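Local coordinates for superoxide dismutase (Candida albicans, PDB 4GUN), which probably destroys superoxide radicals in the cell, converting them with protons into hydrogen peroxide and oxygen at a manganese ion, at residues Leu104-Tyr112 and Asn143-Thr151. The protein carries 2 engineered substitutions. Residues are numbered along the deposited sequence; the frame is centred on the assembly and turned at random.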
ATOM      1  N   LEU A 104       2.391 -32.988  -5.887  1.00  8.55           N
ATOM      2  CA  LEU A 104       1.538 -32.039  -5.163  1.00  7.47           C
ATOM      3  C   LEU A 104       0.793 -32.737  -4.022  1.00 12.54           C
ATOM      4  O   LEU A 104       0.796 -32.225  -2.908  1.00 13.03           O
ATOM      5  CB  LEU A 104       0.532 -31.326  -6.109  1.00  6.83           C
ATOM      6  CG  LEU A 104      -0.515 -30.442  -5.396  1.00 10.77           C
ATOM      7  CD1 LEU A 104       0.117 -29.247  -4.688  1.00  9.48           C
ATOM      8  CD2 LEU A 104      -1.649 -30.044  -6.317  1.00 10.08           C
ATOM      9  N   GLY A 105       0.156 -33.876  -4.320  1.00 10.04           N
ATOM     10  CA  GLY A 105      -0.606 -34.673  -3.359  1.00  9.94           C
ATOM     11  C   GLY A 105       0.228 -35.127  -2.182  1.00 13.27           C
ATOM     12  O   GLY A 105      -0.240 -35.107  -1.043  1.00 12.35           O
ATOM     13  N   LYS A 106       1.475 -35.513  -2.455  1.00 10.96           N
ATOM     14  CA  LYS A 106       2.466 -35.918  -1.451  1.00 10.25           C
ATOM     15  C   LYS A 106       2.812 -34.711  -0.570  1.00 12.55           C
ATOM     16  O   LYS A 106       2.903 -34.858   0.647  1.00 13.28           O
ATOM     17  CB  LYS A 106       3.759 -36.429  -2.131  1.00 11.62           C
ATOM     18  CG  LYS A 106       3.766 -37.927  -2.409  1.00 24.91           C
ATOM     19  CD  LYS A 106       5.187 -38.512  -2.420  1.00 32.87           C
ATOM     20  CE  LYS A 106       5.873 -38.396  -3.758  1.00 36.90           C
ATOM     21  NZ  LYS A 106       7.263 -38.917  -3.707  1.00 45.90           N
ATOM     22  N   GLN A 107       2.987 -33.523  -1.179  1.00  8.11           N
ATOM     23  CA  GLN A 107       3.305 -32.299  -0.429  1.00  7.89           C
ATOM     24  C   GLN A 107       2.160 -31.853   0.492  1.00 12.03           C
ATOM     25  O   GLN A 107       2.435 -31.490   1.630  1.00 12.13           O
ATOM     26  CB  GLN A 107       3.799 -31.173  -1.344  1.00  7.86           C
ATOM     27  CG  GLN A 107       4.589 -30.085  -0.600  1.00 10.32           C
ATOM     28  CD  GLN A 107       5.951 -30.524  -0.107  1.00 22.65           C
ATOM     29  OE1 GLN A 107       6.587 -31.426  -0.663  1.00 20.42           O
ATOM     30  NE2 GLN A 107       6.450 -29.860   0.923  1.00 11.34           N
ATOM     31  N   ILE A 108       0.892 -31.920   0.011  1.00  9.51           N
ATOM     32  CA  ILE A 108      -0.318 -31.587   0.776  1.00  9.68           C
ATOM     33  C   ILE A 108      -0.388 -32.471   2.024  1.00 11.72           C
ATOM     34  O   ILE A 108      -0.619 -31.958   3.121  1.00 11.69           O
ATOM     35  CB  ILE A 108      -1.609 -31.704  -0.091  1.00 12.42           C
ATOM     36  CG1 ILE A 108      -1.628 -30.626  -1.218  1.00 12.52           C
ATOM     37  CG2 ILE A 108      -2.901 -31.645   0.781  1.00 12.02           C
ATOM     38  CD1 ILE A 108      -2.653 -30.834  -2.275  1.00 16.20           C
ATOM     39  N   VAL A 109      -0.185 -33.790   1.841  1.00  7.29           N
ATOM     40  CA  VAL A 109      -0.233 -34.780   2.913  1.00  6.59           C
ATOM     41  C   VAL A 109       0.866 -34.510   3.942  1.00 13.02           C
ATOM     42  O   VAL A 109       0.581 -34.445   5.144  1.00 13.10           O
ATOM     43  CB  VAL A 109      -0.239 -36.233   2.373  1.00  7.86           C
ATOM     44  CG1 VAL A 109       0.020 -37.245   3.490  1.00  7.65           C
ATOM     45  CG2 VAL A 109      -1.550 -36.545   1.646  1.00  6.70           C
ATOM     46  N   ALA A 110       2.097 -34.277   3.470  1.00 10.47           N
ATOM     47  CA  ALA A 110       3.231 -33.988   4.362  1.00 11.31           C
ATOM     48  C   ALA A 110       2.996 -32.737   5.213  1.00 15.39           C
ATOM     49  O   ALA A 110       3.207 -32.776   6.424  1.00 15.25           O
ATOM     50  CB  ALA A 110       4.510 -33.827   3.543  1.00 11.85           C
ATOM     51  N   GLN A 111       2.557 -31.635   4.580  1.00 11.11           N
ATOM     52  CA  GLN A 111       2.366 -30.337   5.239  1.00 10.03           C
ATOM     53  C   GLN A 111       1.058 -30.068   5.967  1.00 12.27           C
ATOM     54  O   GLN A 111       1.089 -29.368   6.972  1.00 10.57           O
ATOM     55  CB  GLN A 111       2.608 -29.215   4.236  1.00 10.92           C
ATOM     56  CG  GLN A 111       4.058 -29.104   3.776  1.00 14.84           C
ATOM     57  CD  GLN A 111       4.285 -27.842   3.004  1.00 16.94           C
ATOM     58  OE1 GLN A 111       4.566 -27.875   1.815  1.00 15.68           O
ATOM     59  NE2 GLN A 111       4.148 -26.699   3.653  1.00  6.45           N
ATOM     60  N   TYR A 112      -0.087 -30.515   5.416  1.00  9.77           N
ATOM     61  CA  TYR A 112      -1.442 -30.229   5.943  1.00  9.63           C
ATOM     62  C   TYR A 112      -2.225 -31.435   6.440  1.00 16.32           C
ATOM     63  O   TYR A 112      -3.279 -31.256   7.055  1.00 16.80           O
ATOM     64  CB  TYR A 112      -2.286 -29.495   4.876  1.00  8.89           C
ATOM     65  CG  TYR A 112      -1.650 -28.212   4.394  1.00  8.19           C
ATOM     66  CD1 TYR A 112      -1.775 -27.036   5.122  1.00  9.85           C
ATOM     67  CD2 TYR A 112      -0.912 -28.176   3.211  1.00  7.62           C
ATOM     68  CE1 TYR A 112      -1.196 -25.851   4.682  1.00  9.30           C
ATOM     69  CE2 TYR A 112      -0.312 -26.997   2.769  1.00  7.32           C
ATOM     70  CZ  TYR A 112      -0.445 -25.842   3.516  1.00 12.69           C
ATOM     71  OH  TYR A 112       0.136 -24.675   3.089  1.00 14.55           O
ATOM     72  N   ASN A 143      12.666 -23.111  -0.769  1.00 12.25           N
ATOM     73  CA  ASN A 143      12.629 -23.734   0.557  1.00 11.35           C
ATOM     74  C   ASN A 143      12.175 -25.215   0.565  1.00 15.51           C
ATOM     75  O   ASN A 143      11.573 -25.668   1.545  1.00 16.44           O
ATOM     76  CB  ASN A 143      11.756 -22.894   1.480  1.00  7.00           C
ATOM     77  CG  ASN A 143      10.294 -22.886   1.114  1.00 14.71           C
ATOM     78  OD1 ASN A 143       9.874 -23.498   0.131  1.00  8.64           O
ATOM     79  ND2 ASN A 143       9.478 -22.241   1.937  1.00 13.50           N
ATOM     80  N   GLY A 144      12.463 -25.934  -0.514  1.00 11.62           N
ATOM     81  CA  GLY A 144      12.138 -27.354  -0.659  1.00 11.30           C
ATOM     82  C   GLY A 144      10.806 -27.671  -1.309  1.00 13.63           C
ATOM     83  O   GLY A 144      10.255 -28.757  -1.103  1.00 11.93           O
ATOM     84  N   GLY A 145      10.303 -26.744  -2.119  1.00 10.98           N
ATOM     85  CA  GLY A 145       9.010 -26.901  -2.788  1.00 10.33           C
ATOM     86  C   GLY A 145       7.833 -26.822  -1.832  1.00 12.56           C
ATOM     87  O   GLY A 145       6.795 -27.439  -2.083  1.00 11.63           O
ATOM     88  N   ALA A 146       7.975 -26.053  -0.730  1.00  8.83           N
ATOM     89  CA  ALA A 146       6.930 -25.909   0.289  1.00  8.99           C
ATOM     90  C   ALA A 146       5.736 -25.101  -0.198  1.00 14.13           C
ATOM     91  O   ALA A 146       5.878 -24.080  -0.872  1.00 14.29           O
ATOM     92  CB  ALA A 146       7.481 -25.277   1.558  1.00 10.23           C
ATOM     93  N   LEU A 147       4.560 -25.555   0.202  1.00 10.41           N
ATOM     94  CA  LEU A 147       3.303 -24.930  -0.125  1.00  9.98           C
ATOM     95  C   LEU A 147       2.974 -23.896   0.942  1.00 14.43           C
ATOM     96  O   LEU A 147       3.399 -24.018   2.096  1.00 13.32           O
ATOM     97  CB  LEU A 147       2.189 -25.992  -0.153  1.00  9.66           C
ATOM     98  CG  LEU A 147       2.264 -27.065  -1.248  1.00 14.45           C
ATOM     99  CD1 LEU A 147       1.284 -28.176  -0.954  1.00 13.05           C
ATOM    100  CD2 LEU A 147       2.032 -26.462  -2.663  1.00 18.34           C
ATOM    101  N   ASP A 148       2.200 -22.877   0.548  1.00  9.58           N
ATOM    102  CA  ASP A 148       1.711 -21.846   1.450  1.00  8.88           C
ATOM    103  C   ASP A 148       0.458 -21.261   0.831  1.00 11.65           C
ATOM    104  O   ASP A 148       0.241 -21.425  -0.369  1.00 11.33           O
ATOM    105  CB  ASP A 148       2.766 -20.757   1.702  1.00  9.82           C
ATOM    106  CG  ASP A 148       2.510 -19.818   2.891  1.00 22.69           C
ATOM    107  OD1 ASP A 148       1.814 -20.244   3.870  1.00 19.91           O
ATOM    108  OD2 ASP A 148       3.028 -18.683   2.864  1.00 31.63           O
ATOM    109  N   VAL A 149      -0.393 -20.641   1.648  1.00  7.96           N
ATOM    110  CA  VAL A 149      -1.600 -19.974   1.154  1.00  8.22           C
ATOM    111  C   VAL A 149      -1.331 -18.479   1.347  1.00 12.97           C
ATOM    112  O   VAL A 149      -0.982 -18.071   2.461  1.00 12.58           O
ATOM    113  CB  VAL A 149      -2.934 -20.429   1.834  1.00 11.93           C
ATOM    114  CG1 VAL A 149      -4.143 -19.818   1.114  1.00 11.37           C
ATOM    115  CG2 VAL A 149      -3.060 -21.957   1.862  1.00 11.47           C
ATOM    116  N   VAL A 150      -1.440 -17.687   0.261  1.00  9.79           N
ATOM    117  CA  VAL A 150      -1.195 -16.227   0.261  1.00  9.81           C
ATOM    118  C   VAL A 150      -2.398 -15.474  -0.360  1.00 10.51           C
ATOM    119  O   VAL A 150      -3.174 -16.061  -1.101  1.00  8.27           O
ATOM    120  CB  VAL A 150       0.160 -15.878  -0.451  1.00 15.60           C
ATOM    121  CG1 VAL A 150       0.122 -16.219  -1.925  1.00 15.65           C
ATOM    122  CG2 VAL A 150       0.558 -14.413  -0.272  1.00 16.19           C
ATOM    123  N   THR A 151      -2.553 -14.195  -0.033  1.00  7.78           N
ATOM    124  CA  THR A 151      -3.592 -13.366  -0.649  1.00  8.33           C
ATOM    125  C   THR A 151      -2.940 -12.179  -1.343  1.00 12.11           C
ATOM    126  O   THR A 151      -1.869 -11.733  -0.932  1.00 11.41           O
ATOM    127  CB  THR A 151      -4.646 -12.869   0.354  1.00 10.50           C
ATOM    128  OG1 THR A 151      -4.003 -12.037   1.313  1.00 11.11           O
ATOM    129  CG2 THR A 151      -5.443 -13.994   0.994  1.00 10.33           C
TER
HETATM  130  O   HOH W   1       8.488 -30.923  -2.456  1.00 16.61           O
HETATM  131  O   HOH W   2      -0.137 -22.492   4.601  1.00 10.34           O
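Leu147 pushes its isobutyl group from strand 146-153, outermost in this chain's sheet, against helix 104-112, with CD1 lying 3.8 Å from Ile108 CG1 and about as near the CG methylene of Gln107. Its other methyl meets Leu104, whose side chain crosses that of Leu147 at about a right angle, and Tyr204 of helix 197-205 touches both leucines. Tyr112 finishes this apolar row: CB of Leu147 sits at the edge of its ring, in the ring plane, 4.0 Å from CE2. A water links Tyr112 OH to Asp148 OD1.

Beside the leucine, the Gln111 amide grips the strand backbone with both ends. Gln111 OE1 takes the N-H of Leu147 on an in-plane lone pair, 2.8 Å from Leu147 N and almost straight at 178°, while Gln111 NE2 gives a longer, more bent bond to Leu147 O (3.2 Å). CG of Gln111 is anti to the carbonyl carbon (chi1 -67°) and the chain beyond it is extended, which carries the amide across to the strand. Gln107 NE2 donates to Gln111 OE1 at 2.9 Å from above the carbonyl plane, so two donors hold that oxygen and help fix the flip of the amide. Gln107 CG and CD both lie 3.8 Å from Gly145 O; the bend at chi2 turns the amide back toward Gln111, and a water bridges Gln107 OE1 to Gly144 O.

In the turn before Leu147, Asn143 OD1 accepts from Ala146 N, an Asx motif. Asn143 of the second subunit accepts from Gln111 NE2 through its O and donates to Leu147 O through its ND2, so the Gln111 amide and Leu147 O also belong to the subunit interface. The arrangement is an alpha/beta packing in the C-terminal domain of iron/manganese superoxide dismutases, with helix 104-112 running at 70° to strand 146-151, beside the outermost strand of this chain's three-stranded antiparallel sheet.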